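Local coordinates for testis-expressed protein 101 (Mus musculus, PDB 7BPS) that takes part in fertilization, controlling sperm binding to the zona pellucida and migration of spermatozoa into the oviduct, probably by way of the adhesion molecule ADAM3, at residues Q11-E16 / G154-T159; R21-T26 / T52-S57; L37-V42 / S59-G64; Q72-P77 / G164-I169. All coordinates share one frame; numbering follows the deposited sequence.

Interaction 1: residues Q11-E16 / G154-T159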
loop_
_atom_site.group_PDB
_atom_site.type_symbol
_atom_site.label_atom_id
_atom_site.label_comp_id
_atom_site.label_asym_id
_atom_site.label_seq_id
_atom_site.Cartn_x
_atom_site.Cartn_y
_atom_site.Cartn_z
ATOM N N GLN A 11 -2.919 -13.758 -0.506
ATOM C CA GLN A 11 -3.490 -12.450 -0.129
ATOM C C GLN A 11 -3.153 -12.286 1.343
ATOM O O GLN A 11 -3.567 -13.180 2.106
ATOM C CB GLN A 11 -4.996 -12.403 -0.413
ATOM C CG GLN A 11 -5.341 -12.452 -1.905
ATOM C CD GLN A 11 -5.331 -13.833 -2.531
ATOM O OE1 GLN A 11 -5.847 -14.782 -1.965
ATOM N NE2 GLN A 11 -4.696 -13.970 -3.687
ATOM N N THR A 12 -2.364 -11.266 1.691
ATOM C CA THR A 12 -1.950 -10.970 3.091
ATOM C C THR A 12 -2.147 -9.485 3.376
ATOM O O THR A 12 -1.989 -8.636 2.472
ATOM C CB THR A 12 -0.505 -11.407 3.368
ATOM O OG1 THR A 12 0.391 -10.529 2.675
ATOM C CG2 THR A 12 -0.244 -12.839 2.936
ATOM N N LEU A 13 -2.544 -9.218 4.607
ATOM C CA LEU A 13 -2.589 -7.903 5.261
ATOM C C LEU A 13 -1.770 -8.025 6.544
ATOM O O LEU A 13 -1.992 -8.954 7.303
ATOM C CB LEU A 13 -4.050 -7.564 5.582
ATOM C CG LEU A 13 -5.044 -7.524 4.414
ATOM C CD1 LEU A 13 -6.476 -7.522 4.924
ATOM C CD2 LEU A 13 -4.820 -6.325 3.515
ATOM N N SER A 14 -0.878 -7.089 6.805
ATOM C CA SER A 14 -0.042 -7.100 8.029
ATOM C C SER A 14 0.454 -5.699 8.359
ATOM O O SER A 14 0.504 -4.816 7.456
ATOM C CB SER A 14 1.109 -8.051 7.901
ATOM O OG SER A 14 1.906 -7.754 6.758
ATOM N N LEU A 15 0.751 -5.511 9.642
ATOM C CA LEU A 15 1.548 -4.381 10.168
ATOM C C LEU A 15 2.960 -4.894 10.398
ATOM O O LEU A 15 3.119 -5.948 10.993
ATOM C CB LEU A 15 0.966 -3.909 11.485
ATOM C CG LEU A 15 -0.304 -3.103 11.386
ATOM C CD1 LEU A 15 -0.813 -2.821 12.799
ATOM C CD2 LEU A 15 -0.020 -1.815 10.653
ATOM N N GLU A 16 3.943 -4.146 9.947
ATOM C CA GLU A 16 5.297 -4.673 9.685
ATOM C C GLU A 16 6.247 -3.622 10.283
ATOM O O GLU A 16 6.050 -2.381 10.024
ATOM C CB GLU A 16 5.323 -4.895 8.174
ATOM C CG GLU A 16 5.755 -6.252 7.693
ATOM C CD GLU A 16 5.164 -7.498 8.287
ATOM O OE1 GLU A 16 4.174 -7.997 7.746
ATOM O OE2 GLU A 16 5.800 -8.033 9.193
ATOM N N GLY A 154 -9.611 -8.757 -5.783
ATOM C CA GLY A 154 -8.382 -9.557 -5.719
ATOM C C GLY A 154 -8.307 -10.368 -4.457
ATOM O O GLY A 154 -7.196 -10.838 -4.171
ATOM N N GLY A 155 -9.426 -10.551 -3.742
ATOM C CA GLY A 155 -9.443 -11.223 -2.425
ATOM C C GLY A 155 -8.698 -10.394 -1.371
ATOM O O GLY A 155 -8.192 -10.981 -0.389
ATOM N N MET A 156 -8.654 -9.065 -1.546
ATOM C CA MET A 156 -7.812 -8.137 -0.755
ATOM C C MET A 156 -8.669 -7.102 -0.034
ATOM O O MET A 156 -8.059 -6.083 0.355
ATOM C CB MET A 156 -6.859 -7.338 -1.661
ATOM C CG MET A 156 -5.713 -8.125 -2.210
ATOM S SD MET A 156 -4.836 -9.026 -0.913
ATOM C CE MET A 156 -4.013 -7.627 -0.157
ATOM N N ASP A 157 -9.971 -7.346 0.163
ATOM C CA ASP A 157 -10.937 -6.355 0.715
ATOM C C ASP A 157 -10.493 -5.954 2.126
ATOM O O ASP A 157 -10.251 -6.862 2.944
ATOM C CB ASP A 157 -12.364 -6.908 0.717
ATOM C CG ASP A 157 -12.838 -7.350 -0.651
ATOM O OD1 ASP A 157 -13.548 -6.574 -1.298
ATOM O OD2 ASP A 157 -12.498 -8.459 -1.037
ATOM N N ALA A 158 -10.329 -4.653 2.379
ATOM C CA ALA A 158 -9.700 -4.116 3.603
ATOM C C ALA A 158 -9.997 -2.624 3.767
ATOM O O ALA A 158 -10.318 -1.986 2.762
ATOM C CB ALA A 158 -8.220 -4.373 3.501
ATOM N N THR A 159 -9.907 -2.092 4.985
ATOM C CA THR A 159 -9.812 -0.639 5.269
ATOM C C THR A 159 -8.518 -0.357 6.053
ATOM O O THR A 159 -8.127 -1.168 6.938
ATOM C CB THR A 159 -10.870 -0.038 6.205
ATOM O OG1 THR A 159 -11.408 -1.015 7.088
ATOM C CG2 THR A 159 -11.984 0.662 5.492
#
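The carbonyl oxygen of G154 rests against the side chain of Q11, its distance to CG being 3.3 Å. The next carbonyl oxygen, that of G155, lies 3.5 Å from Q11 CB, making two consecutive peptide oxygens that press on the aliphatic stem of the glutamine. The contact joins the tandem Ly6/uPAR domains: strand 6-16 belongs to the first, and residues 154-157 form the tip of a hairpin of the second, between strands 143-152 and 158-163. Both glycines have positive phi, a backbone shape that by itself favours glycine.

M156 and A158 bring apolar groups to the join. The M156 chain is bent at chi2 and chi3 (-51° and -73°), which brings its sulfur and methyl back over the strand: SD lies 3.4 Å from Q11 CB, while CE reaches T12 O at 3.5 Å. L13 slides past M156 in the opposite direction, with 4.0 Å between L13 CD2 and M156 CE. Of the residues in this contact M156 is the buried one, whereas L13 remains exposed, and the whole join lies near the surface.

Side chains alternate along strand 6-16. Q11 and L13 turn to the second domain; T12 turns the other way, where its side chain touches F23 and A56, and its backbone pairs with A56 of strand 52-61. The second domain therefore lies over one face of this strand without extending its sheet. At the far end of the contact, A158 CB faces the fork of L13, 3.9 Å from CD1 and equally far from CD2.

Interaction 2: residues R21-T26 / T52-S57. With NAG (2-acetamido-2-deoxy-beta-D-glucopyranose), chain C.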
loop_
_atom_site.group_PDB
_atom_site.type_symbol
_atom_site.label_atom_id
_atom_site.label_comp_id
_atom_site.label_asym_id
_atom_site.label_seq_id
_atom_site.Cartn_x
_atom_site.Cartn_y
_atom_site.Cartn_z
ATOM N N ARG A 21 13.373 -5.519 5.278
ATOM C CA ARG A 21 14.282 -6.602 5.750
ATOM C C ARG A 21 13.530 -7.946 5.796
ATOM O O ARG A 21 13.995 -8.903 5.165
ATOM C CB ARG A 21 14.852 -6.286 7.143
ATOM C CG ARG A 21 16.265 -5.707 7.182
ATOM C CD ARG A 21 17.038 -6.115 8.439
ATOM N NE ARG A 21 16.442 -5.657 9.702
ATOM C CZ ARG A 21 15.828 -6.419 10.618
ATOM N NH1 ARG A 21 15.333 -5.861 11.713
ATOM N NH2 ARG A 21 15.712 -7.728 10.459
ATOM N N THR A 22 12.416 -8.009 6.522
ATOM C CA THR A 22 11.870 -9.247 7.141
ATOM C C THR A 22 10.807 -9.941 6.269
ATOM O O THR A 22 10.589 -11.145 6.473
ATOM C CB THR A 22 11.266 -8.898 8.504
ATOM O OG1 THR A 22 10.190 -7.983 8.260
ATOM C CG2 THR A 22 12.303 -8.310 9.439
ATOM N N PHE A 23 10.151 -9.226 5.354
ATOM C CA PHE A 23 8.924 -9.699 4.661
ATOM C C PHE A 23 9.287 -10.773 3.650
ATOM O O PHE A 23 10.038 -10.462 2.715
ATOM C CB PHE A 23 8.214 -8.557 3.937
ATOM C CG PHE A 23 6.798 -8.870 3.548
ATOM C CD1 PHE A 23 6.515 -9.471 2.338
ATOM C CD2 PHE A 23 5.748 -8.536 4.389
ATOM C CE1 PHE A 23 5.207 -9.745 1.965
ATOM C CE2 PHE A 23 4.437 -8.808 4.018
ATOM C CZ PHE A 23 4.171 -9.404 2.798
ATOM N N ASN A 24 8.784 -11.985 3.861
ATOM C CA ASN A 24 8.908 -13.132 2.923
ATOM C C ASN A 24 7.630 -13.226 2.065
ATOM O O ASN A 24 6.601 -13.678 2.592
ATOM C CB ASN A 24 9.188 -14.447 3.663
ATOM C CG ASN A 24 9.559 -15.564 2.718
ATOM O OD1 ASN A 24 9.304 -15.458 1.522
ATOM N ND2 ASN A 24 10.171 -16.624 3.232
ATOM N N TRP A 25 7.717 -12.863 0.783
ATOM C CA TRP A 25 6.586 -12.823 -0.188
ATOM C C TRP A 25 6.464 -14.126 -1.011
ATOM O O TRP A 25 5.474 -14.261 -1.758
ATOM C CB TRP A 25 6.762 -11.610 -1.110
ATOM C CG TRP A 25 5.502 -11.115 -1.742
ATOM C CD1 TRP A 25 4.234 -11.534 -1.500
ATOM C CD2 TRP A 25 5.403 -10.038 -2.689
ATOM N NE1 TRP A 25 3.352 -10.819 -2.265
ATOM C CE2 TRP A 25 4.037 -9.893 -2.997
ATOM C CE3 TRP A 25 6.333 -9.197 -3.316
ATOM C CZ2 TRP A 25 3.577 -8.915 -3.867
ATOM C CZ3 TRP A 25 5.878 -8.249 -4.203
ATOM C CH2 TRP A 25 4.515 -8.108 -4.468
ATOM N N THR A 26 7.430 -15.043 -0.903
ATOM C CA THR A 26 7.368 -16.395 -1.520
ATOM C C THR A 26 6.099 -17.113 -1.033
ATOM O O THR A 26 5.896 -17.230 0.178
ATOM C CB THR A 26 8.640 -17.203 -1.230
ATOM O OG1 THR A 26 9.745 -16.449 -1.732
ATOM C CG2 THR A 26 8.632 -18.595 -1.838
ATOM N N THR A 52 4.356 -0.188 9.313
ATOM C CA THR A 52 3.959 -0.083 7.895
ATOM C C THR A 52 2.843 -1.098 7.636
ATOM O O THR A 52 3.027 -2.298 7.964
ATOM C CB THR A 52 5.169 -0.309 6.993
ATOM O OG1 THR A 52 6.076 0.749 7.268
ATOM C CG2 THR A 52 4.826 -0.296 5.527
ATOM N N VAL A 53 1.731 -0.627 7.083
ATOM C CA VAL A 53 0.650 -1.519 6.591
ATOM C C VAL A 53 1.123 -2.112 5.257
ATOM O O VAL A 53 1.586 -1.359 4.409
ATOM C CB VAL A 53 -0.676 -0.755 6.447
ATOM C CG1 VAL A 53 -1.810 -1.659 5.981
ATOM C CG2 VAL A 53 -1.045 -0.105 7.763
ATOM N N VAL A 54 1.028 -3.425 5.107
ATOM C CA VAL A 54 1.403 -4.157 3.871
ATOM C C VAL A 54 0.180 -4.940 3.364
ATOM O O VAL A 54 -0.318 -5.860 4.097
ATOM C CB VAL A 54 2.632 -5.039 4.116
ATOM C CG1 VAL A 54 3.109 -5.681 2.856
ATOM C CG2 VAL A 54 3.761 -4.232 4.713
ATOM N N LEU A 55 -0.332 -4.520 2.196
ATOM C CA LEU A 55 -1.323 -5.241 1.368
ATOM C C LEU A 55 -0.535 -5.894 0.226
ATOM O O LEU A 55 -0.033 -5.167 -0.660
ATOM C CB LEU A 55 -2.400 -4.277 0.853
ATOM C CG LEU A 55 -3.137 -3.474 1.928
ATOM C CD1 LEU A 55 -2.476 -2.114 2.149
ATOM C CD2 LEU A 55 -4.607 -3.273 1.599
ATOM N N ALA A 56 -0.371 -7.215 0.291
ATOM C CA ALA A 56 0.412 -8.029 -0.664
ATOM C C ALA A 56 -0.496 -9.073 -1.327
ATOM O O ALA A 56 -1.090 -9.933 -0.619
ATOM C CB ALA A 56 1.592 -8.676 0.027
ATOM N N SER A 57 -0.569 -8.999 -2.653
ATOM C CA SER A 57 -1.387 -9.876 -3.515
ATOM C C SER A 57 -0.512 -10.582 -4.556
ATOM O O SER A 57 0.223 -9.897 -5.273
ATOM C CB SER A 57 -2.459 -9.101 -4.187
ATOM O OG SER A 57 -3.061 -9.912 -5.156
HETATM C C1 NAG C . 10.635 -17.748 2.437
HETATM C C2 NAG C . 12.172 -17.938 2.511
HETATM C C3 NAG C . 12.599 -19.057 1.536
HETATM C C4 NAG C . 11.840 -20.330 1.870
HETATM C C5 NAG C . 10.334 -20.037 1.741
HETATM C C6 NAG C . 9.576 -21.344 1.941
HETATM C C7 NAG C . 13.876 -16.187 3.129
HETATM C C8 NAG C . 14.725 -15.042 2.632
HETATM N N2 NAG C . 12.972 -16.714 2.250
HETATM O O3 NAG C . 13.998 -19.366 1.586
HETATM O O4 NAG C . 12.296 -21.415 1.028
HETATM O O5 NAG C . 9.916 -18.987 2.656
HETATM O O6 NAG C . 8.259 -21.109 2.433
HETATM O O7 NAG C . 14.041 -16.609 4.279
HETATM O O HOH W 1 0.784 -11.984 -1.281
#
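W25 meets A56 and S57 along the pyrrole and outer benzene parts of its indole. The contact lies in the first Ly6/uPAR domain, where the loop after helix 19-22 folds back over strand 52-61 of the six-stranded antiparallel sheet. Near the backbone, W25 CB lies at the edge of the F23 ring, in its plane. CG is anti to the backbone N (chi1 -157°), and from there the indole reaches the strand. CD1 passes A56 CB at the limit of contact, and NE1 comes closer, 3.6 Å from A56 CB. The indole N-H is given to a water in the ring plane, 3.0 Å from NE1; the same water makes a weak bond to A56 O, so it bridges loop and strand, weakly on the strand side. CE2 still touches the alanine methyl, and CZ2 ends 3.8 Å from S57 O. E40, V42 and L99 also line the indole, and K58 makes a cation-pi contact with it.

F23, likewise with CG anti to the backbone N, adds the second aromatic group. Its CE2 is 3.6 Å from V54 CG1, and its CZ is 3.9 Å from A56 CB, leaving the alanine methyl shared by both rings. F23 and V54 slide past each other in opposite directions.

Between the two aromatics, N24 turns away from the strand. Its OD1 accepts from T26 N at 3.1 Å, an Asx turn that fixes the amide while the other branch carries the N-linked glycan: N24 ND2 is bonded to C1 of the first N-acetylglucosamine at 1.5 Å.

Interaction 3: residues L37-V42 / S59-G64. With NAG (2-acetamido-2-deoxy-beta-D-glucopyranose), chain D.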
loop_
_atom_site.group_PDB
_atom_site.type_symbol
_atom_site.label_atom_id
_atom_site.label_comp_id
_atom_site.label_asym_id
_atom_site.label_seq_id
_atom_site.Cartn_x
_atom_site.Cartn_y
_atom_site.Cartn_z
ATOM N N LEU A 37 -2.457 -14.787 -16.850
ATOM C CA LEU A 37 -1.042 -14.568 -16.459
ATOM C C LEU A 37 -0.966 -14.364 -14.948
ATOM O O LEU A 37 -2.021 -14.431 -14.289
ATOM C CB LEU A 37 -0.448 -13.392 -17.245
ATOM C CG LEU A 37 -1.297 -12.135 -17.358
ATOM C CD1 LEU A 37 -1.052 -11.221 -16.179
ATOM C CD2 LEU A 37 -0.985 -11.407 -18.643
ATOM N N CYS A 38 0.253 -14.188 -14.437
ATOM C CA CYS A 38 0.553 -13.944 -13.011
ATOM C C CYS A 38 0.643 -12.438 -12.722
ATOM O O CYS A 38 1.018 -11.650 -13.612
ATOM C CB CYS A 38 1.865 -14.615 -12.657
ATOM S SG CYS A 38 1.944 -16.360 -13.133
ATOM N N GLN A 39 0.362 -12.048 -11.482
ATOM C CA GLN A 39 0.713 -10.703 -10.961
ATOM C C GLN A 39 1.235 -10.849 -9.530
ATOM O O GLN A 39 0.835 -11.827 -8.834
ATOM C CB GLN A 39 -0.474 -9.741 -11.065
ATOM C CG GLN A 39 -1.655 -10.102 -10.187
ATOM C CD GLN A 39 -1.563 -9.604 -8.761
ATOM O OE1 GLN A 39 -0.818 -8.661 -8.462
ATOM N NE2 GLN A 39 -2.346 -10.229 -7.879
ATOM N N GLU A 40 2.122 -9.929 -9.139
ATOM C CA GLU A 40 2.515 -9.689 -7.730
ATOM C C GLU A 40 2.392 -8.182 -7.519
ATOM O O GLU A 40 3.010 -7.416 -8.291
ATOM C CB GLU A 40 3.913 -10.241 -7.445
ATOM C CG GLU A 40 4.963 -9.729 -8.415
ATOM C CD GLU A 40 6.295 -10.462 -8.416
ATOM O OE1 GLU A 40 7.235 -9.912 -9.023
ATOM O OE2 GLU A 40 6.392 -11.555 -7.804
ATOM N N THR A 41 1.543 -7.772 -6.582
ATOM C CA THR A 41 1.265 -6.352 -6.269
ATOM C C THR A 41 1.358 -6.170 -4.763
ATOM O O THR A 41 0.699 -6.928 -4.041
ATOM C CB THR A 41 -0.118 -5.937 -6.762
ATOM O OG1 THR A 41 -0.161 -6.174 -8.169
ATOM C CG2 THR A 41 -0.443 -4.490 -6.452
ATOM N N VAL A 42 2.136 -5.197 -4.311
ATOM C CA VAL A 42 2.214 -4.851 -2.868
ATOM C C VAL A 42 2.047 -3.350 -2.731
ATOM O O VAL A 42 2.617 -2.631 -3.547
ATOM C CB VAL A 42 3.532 -5.351 -2.259
ATOM C CG1 VAL A 42 4.764 -4.809 -2.981
ATOM C CG2 VAL A 42 3.585 -5.066 -0.783
ATOM N N SER A 59 -1.534 -13.645 -7.585
ATOM C CA SER A 59 -2.672 -14.370 -8.197
ATOM C C SER A 59 -2.493 -14.579 -9.702
ATOM O O SER A 59 -1.608 -13.959 -10.358
ATOM C CB SER A 59 -3.982 -13.678 -7.898
ATOM O OG SER A 59 -4.128 -12.484 -8.639
ATOM N N CYS A 60 -3.314 -15.491 -10.203
ATOM C CA CYS A 60 -3.734 -15.588 -11.613
ATOM C C CYS A 60 -4.603 -14.383 -11.911
ATOM O O CYS A 60 -5.346 -13.984 -11.035
ATOM C CB CYS A 60 -4.513 -16.869 -11.844
ATOM S SG CYS A 60 -3.540 -18.330 -11.408
ATOM N N VAL A 61 -4.497 -13.834 -13.112
ATOM C CA VAL A 61 -5.340 -12.680 -13.529
ATOM C C VAL A 61 -5.542 -12.762 -15.047
ATOM O O VAL A 61 -4.662 -13.319 -15.727
ATOM C CB VAL A 61 -4.694 -11.375 -13.017
ATOM C CG1 VAL A 61 -3.341 -11.116 -13.676
ATOM C CG2 VAL A 61 -5.638 -10.184 -13.147
ATOM N N SER A 62 -6.680 -12.289 -15.554
ATOM C CA SER A 62 -7.030 -12.371 -16.998
ATOM C C SER A 62 -6.788 -11.025 -17.693
ATOM O O SER A 62 -6.354 -11.046 -18.846
ATOM C CB SER A 62 -8.438 -12.871 -17.208
ATOM O OG SER A 62 -9.357 -12.130 -16.431
ATOM N N GLN A 63 -7.013 -9.899 -17.024
ATOM C CA GLN A 63 -6.807 -8.554 -17.624
ATOM C C GLN A 63 -5.354 -8.092 -17.400
ATOM O O GLN A 63 -4.784 -8.382 -16.321
ATOM C CB GLN A 63 -7.808 -7.566 -17.029
ATOM C CG GLN A 63 -9.219 -7.730 -17.578
ATOM C CD GLN A 63 -10.270 -7.075 -16.709
ATOM O OE1 GLN A 63 -10.069 -6.848 -15.513
ATOM N NE2 GLN A 63 -11.417 -6.773 -17.304
ATOM N N GLY A 64 -4.772 -7.414 -18.390
ATOM C CA GLY A 64 -3.532 -6.634 -18.230
ATOM C C GLY A 64 -2.415 -7.119 -19.139
ATOM O O GLY A 64 -2.447 -8.318 -19.555
HETATM C C1 NAG D . 0.038 -14.440 -22.463
HETATM C C2 NAG D . -0.509 -13.475 -23.471
HETATM C C3 NAG D . -1.595 -14.090 -24.329
HETATM C C4 NAG D . -0.922 -15.274 -25.014
HETATM C C5 NAG D . -0.438 -16.241 -23.923
HETATM C C6 NAG D . 0.108 -17.569 -24.452
HETATM C C7 NAG D . -0.040 -11.296 -22.523
HETATM C C8 NAG D . -0.696 -10.082 -21.932
HETATM N N2 NAG D . -0.932 -12.271 -22.798
HETATM O O3 NAG D . -2.107 -13.161 -25.297
HETATM O O4 NAG D . -1.830 -15.906 -25.943
HETATM O O5 NAG D . 0.574 -15.574 -23.150
HETATM O O6 NAG D . 0.924 -17.345 -25.610
HETATM O O7 NAG D . 1.189 -11.394 -22.747
#
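L37 and V61 exchange the shortest backbone bonds of this antiparallel pairing, 2.8 Å from V61 N to L37 O and 2.9 Å from L37 N to V61 O. Next along the pairing, Q39 and S59 repeat the exchange, with Q39 N to S59 O at 3.0 Å. The same pair is joined by side chains: Q39 NE2 donates to S59 OG over 3.0 Å, almost straight (176°) and in the amide plane. NE2 has a second partner in S57 OG, while T41 OG1 donates to OE1, so the amide is gripped at both ends and its rotation is fixed. A chi1 of 66° places CG of Q39 between the backbone N and the carbonyl carbon, and a bend at chi2 folds the chain toward S59.

Between these pairs C38 and C60 form a non-hydrogen-bonded pair, with both side chains on the opposite face. They do not join each other: C38 is bonded to C7 and C60 to C32, disulfides that tie the base of this Ly6 three-finger domain.

On the Q39 face, L37 CD1 packs tightly on V61 CG1 at 3.4 Å. The other methyl, CD2, is 3.5 Å from G64 O and 3.6 Å from the acetamido methyl C8 of an N-glycan sugar.

Strands 37-46 and 52-61 form a hairpin within the sheet. Strand 80-88 lines the other edge of 37-46, and its Y87 lies against L37, Q39 and V61.

Interaction 4: residues Q72-P77 / G164-I169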
loop_
_atom_site.group_PDB
_atom_site.type_symbol
_atom_site.label_atom_id
_atom_site.label_comp_id
_atom_site.label_asym_id
_atom_site.label_seq_id
_atom_site.Cartn_x
_atom_site.Cartn_y
_atom_site.Cartn_z
ATOM N N GLN A 72 5.327 5.945 -6.046
ATOM C CA GLN A 72 5.253 6.677 -4.766
ATOM C C GLN A 72 4.075 7.646 -4.858
ATOM O O GLN A 72 4.157 8.640 -5.620
ATOM C CB GLN A 72 6.578 7.379 -4.476
ATOM C CG GLN A 72 6.526 8.168 -3.187
ATOM C CD GLN A 72 7.893 8.552 -2.704
ATOM O OE1 GLN A 72 8.458 7.908 -1.815
ATOM N NE2 GLN A 72 8.393 9.647 -3.268
ATOM N N TYR A 73 3.000 7.360 -4.134
ATOM C CA TYR A 73 1.744 8.154 -4.198
ATOM C C TYR A 73 1.988 9.450 -3.438
ATOM O O TYR A 73 1.684 10.521 -3.934
ATOM C CB TYR A 73 0.564 7.345 -3.651
ATOM C CG TYR A 73 0.354 6.044 -4.377
ATOM C CD1 TYR A 73 -0.544 5.971 -5.425
ATOM C CD2 TYR A 73 1.055 4.897 -4.046
ATOM C CE1 TYR A 73 -0.730 4.800 -6.139
ATOM C CE2 TYR A 73 0.881 3.719 -4.755
ATOM C CZ TYR A 73 -0.028 3.666 -5.798
ATOM O OH TYR A 73 -0.235 2.541 -6.549
ATOM N N THR A 74 2.579 9.318 -2.260
ATOM C CA THR A 74 2.829 10.426 -1.318
ATOM C C THR A 74 4.242 10.254 -0.754
ATOM O O THR A 74 4.611 9.130 -0.404
ATOM C CB THR A 74 1.762 10.465 -0.217
ATOM O OG1 THR A 74 0.453 10.715 -0.745
ATOM C CG2 THR A 74 2.087 11.518 0.819
ATOM N N ALA A 75 5.009 11.335 -0.697
ATOM C CA ALA A 75 6.437 11.325 -0.316
ATOM C C ALA A 75 6.596 11.807 1.114
ATOM O O ALA A 75 5.797 12.598 1.614
ATOM C CB ALA A 75 7.222 12.199 -1.256
ATOM N N PRO A 76 7.645 11.334 1.814
ATOM C CA PRO A 76 7.993 11.871 3.128
ATOM C C PRO A 76 8.377 13.340 2.959
ATOM O O PRO A 76 8.600 13.807 1.845
ATOM C CB PRO A 76 9.151 10.981 3.586
ATOM C CG PRO A 76 9.775 10.478 2.294
ATOM C CD PRO A 76 8.604 10.323 1.346
ATOM N N PRO A 77 8.415 14.147 4.030
ATOM C CA PRO A 77 8.146 13.666 5.387
ATOM C C PRO A 77 6.667 13.402 5.703
ATOM O O PRO A 77 5.812 13.968 5.070
ATOM C CB PRO A 77 8.652 14.812 6.280
ATOM C CG PRO A 77 8.595 16.057 5.399
ATOM C CD PRO A 77 8.763 15.577 3.975
ATOM N N GLY A 164 -1.871 11.764 10.167
ATOM C CA GLY A 164 -0.554 12.352 10.453
ATOM C C GLY A 164 -0.292 13.624 9.681
ATOM O O GLY A 164 -1.138 13.992 8.832
ATOM N N CYS A 165 0.862 14.235 9.962
ATOM C CA CYS A 165 1.486 15.273 9.119
ATOM C C CYS A 165 1.769 14.675 7.742
ATOM O O CYS A 165 2.255 13.523 7.660
ATOM C CB CYS A 165 2.760 15.817 9.739
ATOM S SG CYS A 165 2.614 16.202 11.500
ATOM N N THR A 166 1.464 15.419 6.671
ATOM C CA THR A 166 1.734 14.909 5.308
ATOM C C THR A 166 2.107 16.061 4.378
ATOM O O THR A 166 1.786 17.208 4.711
ATOM C CB THR A 166 0.532 14.097 4.824
ATOM O OG1 THR A 166 0.868 13.499 3.573
ATOM C CG2 THR A 166 -0.706 14.942 4.690
ATOM N N THR A 167 2.783 15.726 3.280
ATOM C CA THR A 167 3.100 16.604 2.125
ATOM C C THR A 167 1.903 16.683 1.177
ATOM O O THR A 167 1.829 17.660 0.402
ATOM C CB THR A 167 4.329 16.059 1.394
ATOM O OG1 THR A 167 4.110 14.688 1.059
ATOM C CG2 THR A 167 5.579 16.179 2.233
ATOM N N THR A 168 0.996 15.698 1.199
ATOM C CA THR A 168 -0.113 15.664 0.208
ATOM C C THR A 168 -1.125 16.767 0.563
ATOM O O THR A 168 -1.120 17.280 1.700
ATOM C CB THR A 168 -0.701 14.252 0.037
ATOM O OG1 THR A 168 -1.471 14.302 -1.166
ATOM C CG2 THR A 168 -1.551 13.800 1.210
ATOM N N ILE A 169 -1.927 17.156 -0.416
ATOM C CA ILE A 169 -2.848 18.322 -0.323
ATOM C C ILE A 169 -4.264 17.798 -0.510
ATOM O O ILE A 169 -4.515 17.154 -1.549
ATOM C CB ILE A 169 -2.475 19.372 -1.381
ATOM C CG1 ILE A 169 -1.073 19.920 -1.113
ATOM C CG2 ILE A 169 -3.529 20.473 -1.435
ATOM C CD1 ILE A 169 -0.463 20.622 -2.270
HETATM O O HOH W 2 3.833 13.739 -1.395
HETATM O O HOH W 3 3.557 12.917 3.885
#
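T167 and A75 make the direct hydrogen bond between these two segments, which belong to different Ly6/uPAR domains, T167 OG1 donating to A75 O at 2.7 Å with a C=O...donor angle of 144°. A chi1 of 54° sets OG1 between the backbone N and the carbonyl carbon, where it also accepts from a water at 2.6 Å. That water in turn accepts from A75 N at 2.8 Å, and the threonine hydroxyl is thereby tied to both polar atoms of the A75 backbone. A second water accepts from T167 N at 3.0 Å and lies within donating distance of P77 O.

Within 164-169, T168 N donates to T166 OG1 over 3.2 Å at a nearly straight 170°. This ST turn shapes the loop that presents the three threonines.

Van der Waals contacts complete the join. T74 reaches across with CG2, 3.6 Å from T166 OG1, and the two side chains cross at about a right angle. T168 CB approaches T74 OG1, but the strongest polar partners of these two threonines lie outside: L173 O takes the T74 hydroxyl and R172 O that of T168. The methyl CG2 of T167 meets the ring of P77, 3.7 Å from its CD; a cis peptide precedes this proline.

The loop with P76 and P77 follows strand 68-72, an outermost strand of the first domain's sheet, after a classic beta bulge at Y73 and T74 opposite A81. C165 pairs through its backbone with L79, just before strand 80-88, while T166 hydrogen-bonds to Q143 of strand 143-152 in the second domain.

In the fold
Interactions 1 and 4 both join the tandem Ly6/uPAR domains, at places 22 Å apart between centres and on opposite sides of the chain's centre; their segments alternate along the chain. Interactions 2 and 3 lie within the first domain, share strand 52-61 and have centres 17 Å apart. They meet where T41 O lies 2.8 Å from S57 N, a probable hydrogen bond. Interaction 1 adjoins interaction 2 through neighbouring strands, its S14 O being 2.8 Å from V54 N, again probably bonded. Interactions 2 and 3 each carry or touch a glycan sugar, and I169 of interaction 4 also neighbours a glycan; interactions 3 and 4 are 28 Å apart between centres.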